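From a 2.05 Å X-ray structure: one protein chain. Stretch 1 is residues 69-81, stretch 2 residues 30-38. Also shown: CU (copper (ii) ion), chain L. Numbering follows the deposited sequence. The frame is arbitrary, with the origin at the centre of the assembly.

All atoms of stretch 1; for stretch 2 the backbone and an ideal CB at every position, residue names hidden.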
# COMPACT_ATOMS: atom_id res chain seq x y z
N GLN C 69 -13.52 -7.02 31.52
CA GLN C 69 -13.48 -5.82 30.66
C GLN C 69 -13.41 -6.31 29.21
O GLN C 69 -12.51 -7.10 28.89
CB GLN C 69 -12.28 -4.94 31.00
CG GLN C 69 -12.24 -3.64 30.21
CD GLN C 69 -11.03 -2.79 30.54
OE1 GLN C 69 -10.59 -2.68 31.69
NE2 GLN C 69 -10.51 -2.14 29.51
N ILE C 70 -14.36 -5.89 28.39
CA ILE C 70 -14.39 -6.18 26.93
C ILE C 70 -14.25 -4.85 26.22
O ILE C 70 -15.11 -3.97 26.43
CB ILE C 70 -15.68 -6.92 26.54
CG1 ILE C 70 -15.70 -8.35 27.08
CG2 ILE C 70 -15.86 -6.88 25.04
CD1 ILE C 70 -17.09 -8.98 27.12
N ASN C 71 -13.17 -4.69 25.44
CA ASN C 71 -12.94 -3.52 24.56
C ASN C 71 -13.43 -3.86 23.15
O ASN C 71 -12.81 -4.74 22.50
CB ASN C 71 -11.46 -3.15 24.52
CG ASN C 71 -10.88 -2.99 25.91
OD1 ASN C 71 -11.44 -2.30 26.76
ND2 ASN C 71 -9.75 -3.66 26.15
N LEU C 72 -14.51 -3.22 22.68
CA LEU C 72 -15.00 -3.39 21.28
C LEU C 72 -14.40 -2.29 20.40
O LEU C 72 -14.58 -1.12 20.73
CB LEU C 72 -16.52 -3.34 21.22
CG LEU C 72 -17.12 -3.64 19.84
CD1 LEU C 72 -16.69 -5.02 19.36
CD2 LEU C 72 -18.63 -3.54 19.87
N ILE C 73 -13.75 -2.69 19.30
CA ILE C 73 -13.17 -1.78 18.28
C ILE C 73 -13.78 -2.13 16.92
O ILE C 73 -13.69 -3.31 16.50
CB ILE C 73 -11.64 -1.89 18.26
CG1 ILE C 73 -11.07 -1.78 19.67
CG2 ILE C 73 -11.04 -0.87 17.30
CD1 ILE C 73 -9.57 -1.92 19.75
N ASN C 74 -14.37 -1.13 16.26
CA ASN C 74 -14.96 -1.24 14.91
C ASN C 74 -13.83 -1.45 13.88
O ASN C 74 -12.96 -0.58 13.79
CB ASN C 74 -15.77 0.02 14.61
CG ASN C 74 -16.62 -0.13 13.38
OD1 ASN C 74 -16.14 -0.62 12.36
ND2 ASN C 74 -17.87 0.32 13.46
N GLY C 75 -13.85 -2.56 13.15
CA GLY C 75 -12.83 -2.92 12.14
C GLY C 75 -13.19 -2.39 10.76
O GLY C 75 -12.34 -1.69 10.16
N GLU C 76 -14.41 -2.67 10.27
CA GLU C 76 -14.76 -2.53 8.83
C GLU C 76 -15.75 -1.38 8.55
O GLU C 76 -15.81 -0.96 7.41
CB GLU C 76 -15.26 -3.87 8.31
CG GLU C 76 -16.75 -4.11 8.51
CD GLU C 76 -17.22 -4.04 9.95
OE1 GLU C 76 -16.55 -4.66 10.83
OE2 GLU C 76 -18.24 -3.37 10.19
N GLY C 77 -16.49 -0.88 9.54
CA GLY C 77 -17.18 0.43 9.41
C GLY C 77 -18.69 0.32 9.37
O GLY C 77 -19.34 1.32 9.04
N ALA C 78 -19.27 -0.83 9.71
CA ALA C 78 -20.73 -0.95 9.93
C ALA C 78 -21.02 -0.60 11.40
O ALA C 78 -20.08 -0.41 12.14
CB ALA C 78 -21.22 -2.33 9.57
N GLN C 79 -22.29 -0.47 11.79
CA GLN C 79 -22.66 -0.20 13.20
C GLN C 79 -22.62 -1.53 13.94
O GLN C 79 -23.08 -2.56 13.39
CB GLN C 79 -24.03 0.45 13.33
CG GLN C 79 -24.08 1.83 12.70
CD GLN C 79 -25.28 2.60 13.17
OE1 GLN C 79 -26.33 2.06 13.47
NE2 GLN C 79 -25.10 3.90 13.30
N HIS C 80 -22.05 -1.51 15.15
CA HIS C 80 -21.84 -2.70 16.01
C HIS C 80 -21.94 -2.32 17.50
O HIS C 80 -21.56 -1.18 17.90
CB HIS C 80 -20.47 -3.36 15.75
CG HIS C 80 -20.24 -3.77 14.33
ND1 HIS C 80 -20.92 -4.79 13.74
CD2 HIS C 80 -19.40 -3.28 13.40
CE1 HIS C 80 -20.52 -4.92 12.49
NE2 HIS C 80 -19.59 -3.99 12.26
N ASP C 81 -22.43 -3.27 18.27
CA ASP C 81 -22.20 -3.35 19.73
C ASP C 81 -21.86 -4.81 20.07
O ASP C 81 -21.75 -5.65 19.15
CB ASP C 81 -23.41 -2.79 20.48
CG ASP C 81 -24.68 -3.58 20.27
OD1 ASP C 81 -24.58 -4.71 19.82
OD2 ASP C 81 -25.75 -3.04 20.58
N UNK C 30 -10.05 -9.11 34.08
CA UNK C 30 -9.70 -9.94 32.89
C UNK C 30 -10.14 -9.15 31.65
O UNK C 30 -11.36 -8.85 31.55
CB UNK C 30 -10.37 -11.31 32.93
N UNK C 31 -9.20 -8.80 30.78
CA UNK C 31 -9.51 -7.95 29.58
C UNK C 31 -9.46 -8.79 28.28
O UNK C 31 -8.57 -9.63 28.11
CB UNK C 31 -8.52 -6.79 29.48
N UNK C 32 -10.43 -8.53 27.42
CA UNK C 32 -10.56 -9.07 26.05
C UNK C 32 -10.80 -7.89 25.10
O UNK C 32 -11.69 -7.05 25.41
CB UNK C 32 -11.70 -10.09 25.95
N UNK C 33 -10.04 -7.83 24.01
CA UNK C 33 -10.25 -6.86 22.90
C UNK C 33 -10.87 -7.58 21.69
O UNK C 33 -10.32 -8.62 21.24
CB UNK C 33 -8.93 -6.20 22.50
N UNK C 34 -11.99 -7.08 21.19
CA UNK C 34 -12.66 -7.61 19.97
C UNK C 34 -12.66 -6.53 18.90
O UNK C 34 -13.05 -5.39 19.22
CB UNK C 34 -14.09 -8.06 20.27
N UNK C 35 -12.22 -6.89 17.69
CA UNK C 35 -12.35 -6.07 16.46
C UNK C 35 -13.45 -6.71 15.60
O UNK C 35 -13.41 -7.93 15.39
CB UNK C 35 -11.03 -5.99 15.69
N UNK C 36 -14.43 -5.92 15.15
CA UNK C 36 -15.45 -6.37 14.19
C UNK C 36 -14.76 -6.54 12.82
O UNK C 36 -13.80 -5.81 12.55
CB UNK C 36 -16.61 -5.38 14.11
N UNK C 37 -15.25 -7.47 12.00
CA UNK C 37 -14.78 -7.59 10.60
C UNK C 37 -15.50 -8.68 9.84
O UNK C 37 -16.62 -9.07 10.23
CB UNK C 37 -13.28 -7.87 10.56
N UNK C 38 -14.84 -9.14 8.78
CA UNK C 38 -15.29 -10.23 7.85
C UNK C 38 -14.24 -11.33 7.90
O UNK C 38 -13.07 -11.05 7.63
CB UNK C 38 -15.48 -9.73 6.42
CU CU L . -22.67 -5.63 14.37

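Strand 69-73 runs parallel to stretch 2, at 16° between N-to-C directions; being extended, it puts Gln-69, Asn-71 and Ile-73 on one face and Ile-70 and Leu-72 on the other.

At position 30 the ideal CB points away, with no atom of stretch 1 within 5.5 Å. Almost any strand-compatible side chain would suit; the residue is Val-30, whose O accepts from Gln-69 N at 2.8 Å.

Position 31 lies on the face of Gln-69 and Asn-71, its ideal CB 4.7 Å from Asn-71 ND2. Small polar or beta-branched residues would fit equally. Val-31 is found.

Position 32 turns to the Ile-70 face, where CG1 of Ile-70 lies 4.5 Å from the ideal CB; aliphatic or aromatic groups would do. It is Phe-32, and its backbone bonds to the two residues flanking Ile-70: N gives to Gln-69 O at 2.9 Å, while O accepts from Asn-71 N at 2.8 Å.

Position 33 pairs with Asn-71, which offers an amide donor, and the methyl Ile-73 CD1 lies 5.1 Å from the ideal CB. A short side chain combining an acceptor with a methyl answers both. Thr-33 does so: Asn-71 ND2 makes a weak hydrogen bond to Thr-33 OG1 at 3.3 Å, and Thr-33 CG2 packs 3.6 Å from Ile-73 CD1.

At position 34 the ideal CB is 4.1 Å from Leu-72 CD1 and 5.2 Å from Ile-70 CG2, an apolar setting for Leu, Ile, Val or Met. Leu-34 reaches Ile-70 CG2 with CD1 at 4.3 Å.

Position 35 pairs with Ile-73, and stretch 1 supplies no charge beside it; a long or aliphatic chain could pass over Ile-73. Arg-35 lays CG 3.7 Å from Gly-75 CA and NH2 3.8 Å from Ile-73 CG2.

Position 36 points toward stretch 1, its ideal CB 3.4 Å from Glu-76 OE1, 3.6 Å from His-80 CD2 and 4.1 Å from Gly-75 N. Carboxylate, backbone donor and ring together favour a small hydroxyl residue, Ser or Thr. Thr-36 (chi1 67°) accepts from Gly-75 N at OG1, 2.9 Å, and donates from OG1 to Glu-76 OE1, 2.8 Å. Its CG2 sits over one face of the His-80 ring, 3.8 Å from the centroid; that histidine binds copper through ND1 at 2.0 Å.

Position 37 has phi/psi of -178/-158, an extended conformation most comfortable for glycine, and Gly-37 occupies it.

At position 38 the ideal CB points sideways, beyond 5.5 Å of stretch 1, leaving the choice wide; Ile-38 is present.

Stretch 2 (30-38) VVFTLRTGI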
# COMPACT_ATOMS: atom_id res chain seq x y z
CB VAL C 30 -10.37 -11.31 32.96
CG1 VAL C 30 -10.01 -12.16 31.76
CG2 VAL C 30 -10.04 -11.99 34.27
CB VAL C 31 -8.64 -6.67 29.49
CG1 VAL C 31 -8.10 -6.27 30.85
CG2 VAL C 31 -7.54 -6.77 28.46
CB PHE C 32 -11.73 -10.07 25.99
CG PHE C 32 -11.60 -11.24 26.92
CD1 PHE C 32 -10.67 -12.25 26.68
CD2 PHE C 32 -12.41 -11.35 28.04
CE1 PHE C 32 -10.57 -13.35 27.52
CE2 PHE C 32 -12.29 -12.43 28.90
CZ PHE C 32 -11.36 -13.42 28.64
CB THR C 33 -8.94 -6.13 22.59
OG1 THR C 33 -8.43 -5.61 23.82
CG2 THR C 33 -9.12 -4.99 21.61
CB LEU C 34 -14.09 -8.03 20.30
CG LEU C 34 -14.26 -9.09 21.39
CD1 LEU C 34 -15.74 -9.44 21.53
CD2 LEU C 34 -13.45 -10.34 21.10
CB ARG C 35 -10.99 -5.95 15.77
CG ARG C 35 -11.00 -5.12 14.49
CD ARG C 35 -9.61 -4.81 13.97
NE ARG C 35 -9.12 -3.62 14.64
CZ ARG C 35 -8.07 -3.54 15.47
NH1 ARG C 35 -7.31 -4.60 15.71
NH2 ARG C 35 -7.78 -2.38 16.02
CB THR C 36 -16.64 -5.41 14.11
OG1 THR C 36 -16.16 -4.19 13.53
CG2 THR C 36 -17.26 -5.16 15.45
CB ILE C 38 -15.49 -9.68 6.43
CG1 ILE C 38 -16.36 -8.42 6.41
CG2 ILE C 38 -16.03 -10.75 5.50
CD1 ILE C 38 -17.77 -8.62 6.89
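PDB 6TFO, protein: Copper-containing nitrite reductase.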